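Long-range contacts in putative transcriptional regulator (Bacillus cytotoxicus NVH 391-98, PDB 3K4H), which probably acts as a LacI-type transcriptional regulator whose sensor domain binds an alpha-glucose oligosaccharide and adjusts DNA binding accordingly: residues Phe28-Arg33 with Val245-Leu250; Tyr77-Asp82 with Gly140-Val145; Gln133-Gly138 with Gln191-Ile196; Ser237-Thr242 with Lys280-Glu285. One frame throughout, in Å; residues are numbered along the deposited sequence.

Interaction 1 of 4, residues Phe28-Arg33 with Val245-Leu250; sequences FPEVIR and VNIYQL. With GLC (alpha-D-glucopyranose), chain C.
Y248 and R33, which meet across this contact, both set CG anti to the backbone N (chi1 171° and -169°), starting two chains that converge between their helices. The setting is a helix-helix packing in the N-terminal subdomain of the LacI-type, periplasmic-binding-protein-like fold. Helix 27-41 comes after the first strand, and helix 247-264 leads back from the second subdomain toward strand 271-273 of the first sheet; V31 and Y248 bring the backbones within 5.1 Å, CA to CA.

The guanidinium of R33 presents one face to the tyrosine ring, with Y248 CD1 3.5 Å above its plane and over its centre. The two planes are tilted by 43°, so the groups lean on each other and do not stack flat. A salt bridge from R33 NH1 to E30 OE2, at 2.6 Å, ties the guanidinium to its own helix, while Y248 OH is hydrogen-bonded to S37 farther along.

E30 serves both chemistries: its carboxylate pairs with R33, and its CG rests 3.6 Å from I247 CG2. That same methyl carbon lies 3.7 Å from V31 CG2, giving the buried, apolar side of the interface, which L250 extends with its CB. On the cleft side, helix 27-41 reaches the sugar through the ring of F28, whose CE1 lies 3.5 Å from O2 of the chain C glucose.

Interaction 2 of 4, residues Tyr77-Asp82 with Gly140-Val145; sequences YSREND and GSDLLV. With GLC (alpha-D-glucopyranose), chain B.
S78 and L144 share a backbone hydrogen bond, L144 N to S78 O at 3.0 Å, and two residues on, E80 N gives a second to D142 O, also 3.0 Å long. Both are nearly linear at the hydrogen, 161° and 172°. Together they bracket R79 and L143, whose backbones form a single isolated beta bridge between the loop 77-82 and the turn leading into helix 144-159.

Around this pair lies a salt-bridge network. R79 and D142 run side by side, pointing the same way, and R79 NE stands 3.6 Å from D142 OD1, near the plane of the guanidinium. The other end of that group reaches D82, with R79 NH1 at 3.6 Å from D82 OD2. A bend at chi3 of R79 (-68°) places NE, and CE2 of Y77 lies over one face of the guanidinium, offset toward its rim. Such a shared cation probably offsets the two neighbouring carboxylates. E80 extends the charge pairing through R147.

Carbon packing fills in beside the polar core: L143 CD2 meets R79 CB at 3.8 Å. L144 CD1 also lies against the S78 hydroxyl, which is hydrogen-bonded to K100 O.

The sugar lies alongside, Y77 CA being 3.2 Å from O2 of the chain B glucose and V145 CB 3.4 Å from its O4. Loop 77-82 belongs to the first subdomain and segment 140-145 to the second, so this junction spans the mouth of the glycan cleft, consistent with the closed, ligand-bound form of a periplasmic-binding-protein-like fold.

Interaction 3 of 4, residues Gln133-Gly138 with Gln191-Ile196; sequences QIAFIG and QPPTAI
I137 and I196 meet on one face of the sheet, where the side chains cross obliquely: the tip of I137, CD1, meets the branch methyl CG2 of I196, 3.7 Å away. The chain of I137 is extended at chi2 (175°), which places CD1 against the methyl of its neighbour, while I196 CG2 stands anti to its own backbone N. A135 points to this same face. Its CB meets the ring of P193 at CG, 3.7 Å away, so P193, two residues before strand 195-198, prolongs the apolar surface beyond the bridged residues. On the reverse face, I134 and A195 are paired, more loosely, with I134 CG1 4.2 Å from A195 CB.

Backbone bonds fix this parallel register, I134 opposite A195 and A135 opposite I196. A135 N donates to A195 O at 3.0 Å. At the entrance to the pair, Q133 O receives T194 N at 2.8 Å and a longer, weak bond from A195 N at 3.4 Å. One carbonyl thus accepts two successive amides where the loop turns into the strand. T194 OG1 turns to H131.

The two are adjacent strands within the second subdomain's mixed sheet, strand 134-138 lying between 169-171 and 195-198 in the alternating strand-helix order of a Rossmann-like fold. Helix 176-187 packs on the face of A135, I137 and P193, chiefly through L186, whereas helices 115-128 and 144-159 pack on the face of I134 and F136.

Interaction 4 of 4, residues Ser237-Thr242 with Lys280-Glu285; sequences SPPLST and KRQTCE
R281 lays its side chain along P239 and L240, beginning with CB 3.5 Å from P239 O. The contact belongs to the second subdomain of the LacI-type fold, where strand 241-244 is paired antiparallel with edge strand 277-279, and it joins the approach to the first to the loop leaving the second. From CB, CG lies anti to the carbonyl carbon (chi1 -49°) and comes 3.2 Å from L240 O. CD passes P239 CB at 4.1 Å. NE then donates to L240 O at 3.1 Å, from above the carbonyl plane. At the tip, NH1 lies beside T242 CG2, and is hydrogen-bonded to N229 and S233, partners that fix the rotation of the guanidinium.

One backbone bond runs alongside. Q282 N donates to P239 O at 3.0 Å; the peptide before the preceding P238 is cis, and the CB atoms of P238 and Q282 pack together.

Deeper in, two hydroxyls interlock. S241 OG accepts R281 N and donates to T283 OG1, while the buried T283 OG1 also bonds to I224 O of strand 223-227. The loop after the edge strand is thereby connected across strand 241-244 to the strand beyond. A third bond completes the grip on this hydroxyl: S241 N donates to T283 OG1 at 2.8 Å, with an N-H...O angle of 175°.

Overall arrangement
The four contacts divide between the subdomains and the cleft. Interaction 3 is the buried one, a parallel strand pair packed between helices, and interaction 4, about 16 Å away between centres, belongs to the same mixed sheet; there, nearer the surface, polar side chains take over much of the bonding. Interaction 1 sets helix against helix by apolar contacts and a guanidinium resting on a tyrosine ring, without a hydrogen bond across it. Interaction 2 joins a loop of one subdomain to the start of a helix in the other, by backbone bonds and a salt-bridge network. Interactions 1 and 2 both border the glycan, on opposite sides of the chain's centre. Strand 134-138 runs on toward helix 144-159, linking interaction 3 to interaction 2, as strand 241-244 links interaction 4 to interaction 1.

Interaction 1 of 4, residues Phe28-Arg33 with Val245-Leu250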
# COMPACT_ATOMS: atom_id res chain seq x y z
N PHE A 28 -13.91 -4.46 -16.47
CA PHE A 28 -15.05 -3.65 -16.07
C PHE A 28 -16.32 -4.35 -15.62
O PHE A 28 -16.87 -3.98 -14.58
CB PHE A 28 -15.28 -2.53 -17.07
CG PHE A 28 -14.11 -1.61 -17.15
CD1 PHE A 28 -13.17 -1.75 -18.18
CD2 PHE A 28 -13.89 -0.66 -16.16
CE1 PHE A 28 -12.04 -0.91 -18.22
CE2 PHE A 28 -12.78 0.19 -16.20
CZ PHE A 28 -11.84 0.05 -17.23
N PRO A 29 -16.79 -5.39 -16.35
CA PRO A 29 -17.99 -6.07 -15.84
C PRO A 29 -17.72 -6.68 -14.47
O PRO A 29 -18.64 -6.81 -13.66
CB PRO A 29 -18.25 -7.16 -16.87
CG PRO A 29 -17.66 -6.59 -18.12
CD PRO A 29 -16.43 -5.85 -17.71
N GLU A 30 -16.46 -7.06 -14.21
CA GLU A 30 -16.14 -7.64 -12.93
C GLU A 30 -16.10 -6.58 -11.82
O GLU A 30 -16.57 -6.84 -10.71
CB GLU A 30 -14.82 -8.40 -13.03
CG GLU A 30 -14.47 -9.22 -11.84
CD GLU A 30 -15.38 -10.42 -11.65
OE1 GLU A 30 -16.36 -10.60 -12.42
OE2 GLU A 30 -15.09 -11.19 -10.71
N VAL A 31 -15.58 -5.37 -12.13
CA VAL A 31 -15.51 -4.34 -11.09
C VAL A 31 -16.91 -3.91 -10.76
O VAL A 31 -17.25 -3.75 -9.59
CB VAL A 31 -14.57 -3.16 -11.44
CG1 VAL A 31 -15.32 -1.90 -11.63
CG2 VAL A 31 -13.56 -2.96 -10.33
N ILE A 32 -17.74 -3.79 -11.81
CA ILE A 32 -19.11 -3.38 -11.64
C ILE A 32 -19.85 -4.45 -10.88
O ILE A 32 -20.70 -4.15 -10.06
CB ILE A 32 -19.79 -3.10 -12.97
CG1 ILE A 32 -19.20 -1.82 -13.57
CG2 ILE A 32 -21.28 -2.93 -12.76
CD1 ILE A 32 -19.58 -1.53 -15.00
N ARG A 33 -19.51 -5.71 -11.12
CA ARG A 33 -20.16 -6.80 -10.44
C ARG A 33 -19.88 -6.74 -8.93
O ARG A 33 -20.71 -7.14 -8.12
CB ARG A 33 -19.65 -8.10 -11.03
CG ARG A 33 -20.39 -9.35 -10.62
CD ARG A 33 -19.51 -10.57 -10.95
NE ARG A 33 -19.63 -11.51 -9.84
CZ ARG A 33 -18.62 -12.18 -9.31
NH1 ARG A 33 -17.38 -12.04 -9.78
NH2 ARG A 33 -18.87 -12.99 -8.30
N VAL A 245 -5.65 -9.81 -9.22
CA VAL A 245 -5.61 -8.48 -8.72
C VAL A 245 -6.98 -8.24 -8.04
O VAL A 245 -7.28 -7.16 -7.57
CB VAL A 245 -5.34 -7.57 -9.94
CG1 VAL A 245 -6.59 -6.83 -10.42
CG2 VAL A 245 -4.19 -6.67 -9.70
N ASN A 246 -7.78 -9.29 -7.98
CA ASN A 246 -9.01 -9.30 -7.19
C ASN A 246 -10.03 -8.24 -7.54
O ASN A 246 -10.59 -7.58 -6.65
CB ASN A 246 -8.66 -9.21 -5.72
CG ASN A 246 -8.95 -10.48 -4.98
OD1 ASN A 246 -10.08 -10.71 -4.57
ND2 ASN A 246 -7.94 -11.30 -4.79
N ILE A 247 -10.29 -8.11 -8.84
CA ILE A 247 -11.10 -7.07 -9.41
C ILE A 247 -12.40 -6.87 -8.63
O ILE A 247 -12.80 -5.73 -8.35
CB ILE A 247 -11.42 -7.38 -10.88
CG1 ILE A 247 -10.13 -7.45 -11.72
CG2 ILE A 247 -12.33 -6.31 -11.48
CD1 ILE A 247 -10.14 -8.54 -12.77
N TYR A 248 -13.06 -7.97 -8.30
CA TYR A 248 -14.36 -7.91 -7.66
C TYR A 248 -14.23 -7.14 -6.35
O TYR A 248 -15.06 -6.27 -6.04
CB TYR A 248 -14.85 -9.34 -7.40
CG TYR A 248 -16.09 -9.46 -6.56
CD1 TYR A 248 -17.34 -9.58 -7.17
CD2 TYR A 248 -16.03 -9.45 -5.16
CE1 TYR A 248 -18.50 -9.71 -6.40
CE2 TYR A 248 -17.18 -9.57 -4.39
CZ TYR A 248 -18.41 -9.71 -5.02
OH TYR A 248 -19.57 -9.82 -4.31
N GLN A 249 -13.21 -7.47 -5.56
CA GLN A 249 -13.07 -6.88 -4.24
C GLN A 249 -12.70 -5.40 -4.38
O GLN A 249 -13.14 -4.58 -3.56
CB GLN A 249 -12.07 -7.67 -3.40
CG GLN A 249 -12.49 -7.83 -1.94
CD GLN A 249 -13.82 -8.62 -1.72
OE1 GLN A 249 -14.00 -9.74 -2.23
NE2 GLN A 249 -14.72 -8.05 -0.91
N LEU A 250 -11.96 -5.05 -5.44
CA LEU A 250 -11.69 -3.66 -5.74
C LEU A 250 -13.02 -2.94 -5.85
O LEU A 250 -13.18 -1.86 -5.30
CB LEU A 250 -10.91 -3.49 -7.05
CG LEU A 250 -9.42 -3.88 -7.17
CD1 LEU A 250 -8.97 -3.63 -8.61
CD2 LEU A 250 -8.51 -3.13 -6.18
C1 GLC C . -7.41 -2.59 -17.33
C2 GLC C . -8.33 -1.41 -17.07
C3 GLC C . -7.72 -0.51 -16.02
C4 GLC C . -7.59 -1.36 -14.77
C5 GLC C . -6.54 -2.44 -15.02
C6 GLC C . -6.43 -3.38 -13.80
O1 GLC C . -6.33 -2.16 -18.12
O2 GLC C . -8.50 -0.68 -18.26
O3 GLC C . -8.54 0.63 -15.83
O4 GLC C . -7.21 -0.59 -13.65
O5 GLC C . -6.87 -3.21 -16.16
O6 GLC C . -5.15 -3.95 -13.66

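Interaction 2 of 4, residues Tyr77-Asp82 with Gly140-Val145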
# COMPACT_ATOMS: atom_id res chain seq x y z
N TYR A 77 -11.23 4.47 -12.78
CA TYR A 77 -9.94 4.66 -13.37
C TYR A 77 -9.23 5.82 -12.65
O TYR A 77 -9.87 6.54 -11.87
CB TYR A 77 -10.09 4.96 -14.85
CG TYR A 77 -10.60 6.34 -15.10
CD1 TYR A 77 -11.95 6.63 -14.98
CD2 TYR A 77 -9.73 7.37 -15.43
CE1 TYR A 77 -12.43 7.90 -15.20
CE2 TYR A 77 -10.19 8.65 -15.66
CZ TYR A 77 -11.55 8.91 -15.54
OH TYR A 77 -12.02 10.18 -15.76
N SER A 78 -7.92 5.97 -12.92
CA SER A 78 -7.15 7.06 -12.37
C SER A 78 -6.15 7.61 -13.35
O SER A 78 -5.09 7.03 -13.61
CB SER A 78 -6.44 6.65 -11.10
OG SER A 78 -5.56 7.68 -10.72
N ARG A 79 -6.51 8.78 -13.87
CA ARG A 79 -5.75 9.46 -14.88
C ARG A 79 -5.20 10.72 -14.28
O ARG A 79 -5.84 11.34 -13.44
CB ARG A 79 -6.65 9.82 -16.05
CG ARG A 79 -5.87 10.21 -17.29
CD ARG A 79 -6.77 10.70 -18.37
NE ARG A 79 -7.60 9.63 -18.92
CZ ARG A 79 -8.93 9.61 -18.87
NH1 ARG A 79 -9.62 10.61 -18.31
NH2 ARG A 79 -9.58 8.58 -19.40
N GLU A 80 -4.01 11.09 -14.74
CA GLU A 80 -3.34 12.34 -14.43
C GLU A 80 -4.07 13.55 -15.07
O GLU A 80 -4.40 13.51 -16.26
CB GLU A 80 -1.91 12.24 -14.97
CG GLU A 80 -0.88 13.14 -14.30
CD GLU A 80 0.39 13.30 -15.14
OE1 GLU A 80 0.62 12.44 -16.02
OE2 GLU A 80 1.13 14.30 -14.92
N ASN A 81 -4.31 14.61 -14.28
CA ASN A 81 -5.05 15.81 -14.75
C ASN A 81 -6.46 15.45 -15.20
O ASN A 81 -6.94 15.92 -16.25
CB ASN A 81 -4.35 16.52 -15.93
CG ASN A 81 -3.05 17.17 -15.54
OD1 ASN A 81 -2.75 17.38 -14.35
ND2 ASN A 81 -2.24 17.51 -16.55
N ASP A 82 -7.11 14.60 -14.45
CA ASP A 82 -8.46 14.32 -14.80
C ASP A 82 -9.25 15.59 -14.45
O ASP A 82 -9.30 16.01 -13.28
CB ASP A 82 -8.94 13.10 -14.01
CG ASP A 82 -10.12 12.42 -14.65
OD1 ASP A 82 -10.52 11.39 -14.09
OD2 ASP A 82 -10.61 12.88 -15.71
N GLY A 140 -2.09 3.48 -21.61
CA GLY A 140 -1.72 4.90 -21.63
C GLY A 140 -0.68 5.27 -20.60
O GLY A 140 -0.73 4.77 -19.48
N SER A 141 0.27 6.11 -20.99
CA SER A 141 1.26 6.67 -20.04
C SER A 141 0.55 7.40 -18.92
O SER A 141 0.99 7.34 -17.77
CB SER A 141 2.21 7.68 -20.71
OG SER A 141 2.89 7.12 -21.82
N ASP A 142 -0.53 8.09 -19.27
CA ASP A 142 -1.19 9.02 -18.36
C ASP A 142 -2.03 8.35 -17.27
O ASP A 142 -2.55 9.04 -16.38
CB ASP A 142 -2.04 10.00 -19.16
CG ASP A 142 -3.19 9.33 -19.87
OD1 ASP A 142 -4.24 10.00 -20.01
OD2 ASP A 142 -3.06 8.15 -20.30
N LEU A 143 -2.15 7.02 -17.34
CA LEU A 143 -2.84 6.25 -16.31
C LEU A 143 -1.90 5.83 -15.19
O LEU A 143 -0.75 5.47 -15.43
CB LEU A 143 -3.53 5.04 -16.90
CG LEU A 143 -4.71 5.30 -17.82
CD1 LEU A 143 -5.51 4.04 -17.89
CD2 LEU A 143 -5.60 6.41 -17.29
N LEU A 144 -2.38 5.88 -13.96
CA LEU A 144 -1.44 5.67 -12.89
C LEU A 144 -1.11 4.21 -12.64
O LEU A 144 0.01 3.90 -12.22
CB LEU A 144 -1.86 6.42 -11.64
CG LEU A 144 -1.42 7.87 -11.91
CD1 LEU A 144 -2.52 8.83 -11.50
CD2 LEU A 144 -0.07 8.19 -11.24
N VAL A 145 -2.05 3.32 -12.92
CA VAL A 145 -1.74 1.90 -12.84
C VAL A 145 -0.56 1.54 -13.77
O VAL A 145 0.30 0.73 -13.40
CB VAL A 145 -2.98 1.03 -13.10
CG1 VAL A 145 -3.56 1.26 -14.51
CG2 VAL A 145 -2.63 -0.43 -12.88
C1 GLC B . -8.15 -0.44 -12.59
C2 GLC B . -8.23 1.05 -12.31
C3 GLC B . -6.84 1.49 -11.87
C4 GLC B . -6.39 0.70 -10.62
C5 GLC B . -6.51 -0.79 -10.86
C6 GLC B . -6.23 -1.51 -9.57
O2 GLC B . -8.60 1.71 -13.49
O3 GLC B . -6.88 2.89 -11.72
O4 GLC B . -5.03 0.84 -10.39
O5 GLC B . -7.79 -1.12 -11.40
O6 GLC B . -4.99 -2.15 -9.74

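Interaction 3 of 4, residues Gln133-Gly138 with Gln191-Ile196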
# COMPACT_ATOMS: atom_id res chain seq x y z
N GLN A 133 16.82 -9.44 -20.20
CA GLN A 133 16.32 -8.54 -21.23
C GLN A 133 14.80 -8.69 -21.19
O GLN A 133 14.20 -9.60 -21.80
CB GLN A 133 16.93 -8.85 -22.61
CG GLN A 133 18.33 -9.46 -22.55
CD GLN A 133 19.12 -9.36 -23.85
OE1 GLN A 133 20.23 -8.82 -23.87
NE2 GLN A 133 18.56 -9.89 -24.94
N ILE A 134 14.19 -7.81 -20.41
CA ILE A 134 12.80 -7.89 -20.01
C ILE A 134 12.10 -6.62 -20.48
O ILE A 134 12.58 -5.53 -20.23
CB ILE A 134 12.72 -8.03 -18.48
CG1 ILE A 134 13.51 -9.27 -18.02
CG2 ILE A 134 11.27 -8.07 -17.99
CD1 ILE A 134 13.94 -9.24 -16.57
N ALA A 135 11.00 -6.79 -21.21
CA ALA A 135 10.21 -5.69 -21.76
C ALA A 135 8.87 -5.55 -21.06
O ALA A 135 8.34 -6.51 -20.47
CB ALA A 135 9.98 -5.89 -23.25
N PHE A 136 8.31 -4.34 -21.19
CA PHE A 136 7.11 -3.92 -20.50
C PHE A 136 6.21 -3.42 -21.58
O PHE A 136 6.67 -2.70 -22.48
CB PHE A 136 7.49 -2.78 -19.56
CG PHE A 136 6.35 -1.97 -19.08
CD1 PHE A 136 5.79 -2.21 -17.83
CD2 PHE A 136 5.84 -0.93 -19.85
CE1 PHE A 136 4.72 -1.46 -17.36
CE2 PHE A 136 4.76 -0.17 -19.42
CZ PHE A 136 4.19 -0.42 -18.17
N ILE A 137 4.95 -3.82 -21.53
CA ILE A 137 3.95 -3.33 -22.46
C ILE A 137 2.74 -2.90 -21.68
O ILE A 137 2.12 -3.73 -21.00
CB ILE A 137 3.47 -4.38 -23.43
CG1 ILE A 137 4.64 -5.13 -24.09
CG2 ILE A 137 2.52 -3.76 -24.46
CD1 ILE A 137 4.14 -6.29 -24.98
N GLY A 138 2.38 -1.62 -21.79
CA GLY A 138 1.24 -1.10 -21.08
C GLY A 138 0.26 -0.35 -21.94
O GLY A 138 0.41 -0.30 -23.17
N GLN A 191 18.21 -6.69 -30.79
CA GLN A 191 18.38 -7.49 -29.58
C GLN A 191 17.09 -7.59 -28.73
O GLN A 191 16.96 -6.93 -27.72
CB GLN A 191 19.64 -7.06 -28.81
CG GLN A 191 20.92 -7.46 -29.59
CD GLN A 191 22.21 -6.85 -29.07
OE1 GLN A 191 22.76 -7.30 -28.06
NE2 GLN A 191 22.74 -5.85 -29.80
N PRO A 192 16.12 -8.43 -29.17
CA PRO A 192 14.79 -8.42 -28.55
C PRO A 192 14.79 -8.89 -27.10
O PRO A 192 15.81 -9.37 -26.61
CB PRO A 192 13.97 -9.37 -29.45
CG PRO A 192 14.71 -9.43 -30.72
CD PRO A 192 16.17 -9.37 -30.31
N PRO A 193 13.65 -8.75 -26.41
CA PRO A 193 13.62 -9.24 -25.04
C PRO A 193 13.38 -10.73 -25.02
O PRO A 193 12.86 -11.28 -25.99
CB PRO A 193 12.39 -8.54 -24.46
CG PRO A 193 11.47 -8.30 -25.64
CD PRO A 193 12.37 -8.11 -26.81
N THR A 194 13.74 -11.39 -23.92
CA THR A 194 13.36 -12.80 -23.74
C THR A 194 12.16 -12.99 -22.79
O THR A 194 11.51 -14.01 -22.81
CB THR A 194 14.55 -13.66 -23.28
OG1 THR A 194 14.93 -13.29 -21.95
CG2 THR A 194 15.73 -13.48 -24.17
N ALA A 195 11.87 -12.01 -21.95
CA ALA A 195 10.65 -12.03 -21.14
C ALA A 195 9.90 -10.72 -21.39
O ALA A 195 10.51 -9.72 -21.81
CB ALA A 195 10.97 -12.22 -19.65
N ILE A 196 8.58 -10.77 -21.16
CA ILE A 196 7.68 -9.64 -21.37
C ILE A 196 6.63 -9.51 -20.25
O ILE A 196 5.95 -10.48 -19.89
CB ILE A 196 6.97 -9.78 -22.72
CG1 ILE A 196 7.98 -9.71 -23.88
CG2 ILE A 196 5.89 -8.73 -22.87
CD1 ILE A 196 7.41 -10.06 -25.29

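Interaction 4 of 4, residues Ser237-Thr242 with Lys280-Glu285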
# COMPACT_ATOMS: atom_id res chain seq x y z
N SER A 237 -3.77 -20.84 -24.75
CA SER A 237 -2.83 -21.90 -24.85
C SER A 237 -1.50 -21.30 -25.11
O SER A 237 -1.30 -20.71 -26.13
CB SER A 237 -3.20 -22.75 -26.03
OG SER A 237 -2.74 -22.14 -27.20
N PRO A 238 -0.55 -21.59 -24.25
CA PRO A 238 -0.73 -22.22 -22.96
C PRO A 238 -1.30 -21.24 -22.03
O PRO A 238 -1.18 -20.10 -22.27
CB PRO A 238 0.67 -22.49 -22.54
CG PRO A 238 1.40 -21.53 -23.13
CD PRO A 238 0.85 -21.21 -24.41
N PRO A 239 -1.90 -21.67 -20.96
CA PRO A 239 -2.48 -20.72 -20.04
C PRO A 239 -1.50 -19.72 -19.51
O PRO A 239 -0.41 -20.04 -19.17
CB PRO A 239 -2.92 -21.63 -18.92
CG PRO A 239 -3.21 -22.84 -19.55
CD PRO A 239 -2.21 -23.04 -20.58
N LEU A 240 -1.93 -18.48 -19.44
CA LEU A 240 -1.11 -17.35 -19.05
C LEU A 240 -0.82 -17.11 -17.61
O LEU A 240 -1.71 -17.02 -16.84
CB LEU A 240 -1.86 -16.12 -19.43
CG LEU A 240 -1.47 -15.16 -20.50
CD1 LEU A 240 -2.40 -14.07 -20.33
CD2 LEU A 240 -0.16 -14.68 -20.24
N SER A 241 0.43 -16.91 -17.26
CA SER A 241 0.75 -16.48 -15.94
C SER A 241 0.27 -15.09 -15.83
O SER A 241 0.47 -14.31 -16.69
CB SER A 241 2.22 -16.49 -15.79
OG SER A 241 2.68 -17.74 -16.10
N THR A 242 -0.35 -14.75 -14.73
CA THR A 242 -1.01 -13.50 -14.66
C THR A 242 -1.12 -13.08 -13.25
O THR A 242 -1.07 -13.89 -12.41
CB THR A 242 -2.35 -13.71 -15.22
OG1 THR A 242 -2.89 -12.49 -15.65
CG2 THR A 242 -3.17 -14.23 -14.22
N LYS A 280 1.34 -18.40 -11.35
CA LYS A 280 2.20 -18.83 -12.39
C LYS A 280 1.54 -19.98 -13.04
O LYS A 280 1.31 -20.97 -12.43
CB LYS A 280 3.50 -19.26 -11.81
CG LYS A 280 3.73 -18.70 -10.48
CD LYS A 280 5.16 -18.50 -10.20
CE LYS A 280 5.30 -17.97 -8.84
NZ LYS A 280 6.67 -17.70 -8.50
N ARG A 281 1.18 -19.82 -14.29
CA ARG A 281 0.59 -20.90 -14.98
C ARG A 281 1.61 -21.50 -15.91
O ARG A 281 2.56 -22.06 -15.49
CB ARG A 281 -0.65 -20.44 -15.73
CG ARG A 281 -1.61 -19.62 -14.90
CD ARG A 281 -3.08 -19.88 -15.22
NE ARG A 281 -3.88 -18.68 -15.35
CZ ARG A 281 -4.92 -18.38 -14.61
NH1 ARG A 281 -5.58 -17.28 -14.80
NH2 ARG A 281 -5.30 -19.18 -13.66
N GLN A 282 1.36 -21.40 -17.19
CA GLN A 282 2.26 -21.94 -18.18
C GLN A 282 3.12 -21.12 -19.12
O GLN A 282 3.64 -21.65 -20.03
CB GLN A 282 1.56 -23.07 -18.87
CG GLN A 282 1.38 -24.14 -17.87
CD GLN A 282 0.09 -24.80 -17.95
OE1 GLN A 282 -0.21 -25.44 -18.92
NE2 GLN A 282 -0.71 -24.67 -16.91
N THR A 283 3.24 -19.84 -18.93
CA THR A 283 3.94 -19.03 -19.90
C THR A 283 5.29 -18.62 -19.51
O THR A 283 5.84 -17.75 -20.08
CB THR A 283 3.18 -17.80 -20.24
OG1 THR A 283 2.60 -17.27 -19.06
CG2 THR A 283 2.11 -18.13 -21.15
N CYS A 284 5.84 -19.24 -18.50
CA CYS A 284 7.17 -18.91 -18.06
C CYS A 284 8.12 -20.09 -17.96
O CYS A 284 7.76 -21.12 -17.48
CB CYS A 284 7.09 -18.18 -16.75
SG CYS A 284 6.55 -16.61 -17.00
N GLU A 285 9.34 -19.90 -18.40
CA GLU A 285 10.36 -20.93 -18.36
C GLU A 285 11.67 -20.40 -17.87
O GLU A 285 11.89 -19.23 -17.87
CB GLU A 285 10.59 -21.50 -19.73
CG GLU A 285 10.66 -22.95 -19.74
CD GLU A 285 10.60 -23.50 -21.11
OE1 GLU A 285 9.69 -24.28 -21.40
OE2 GLU A 285 11.46 -23.15 -21.90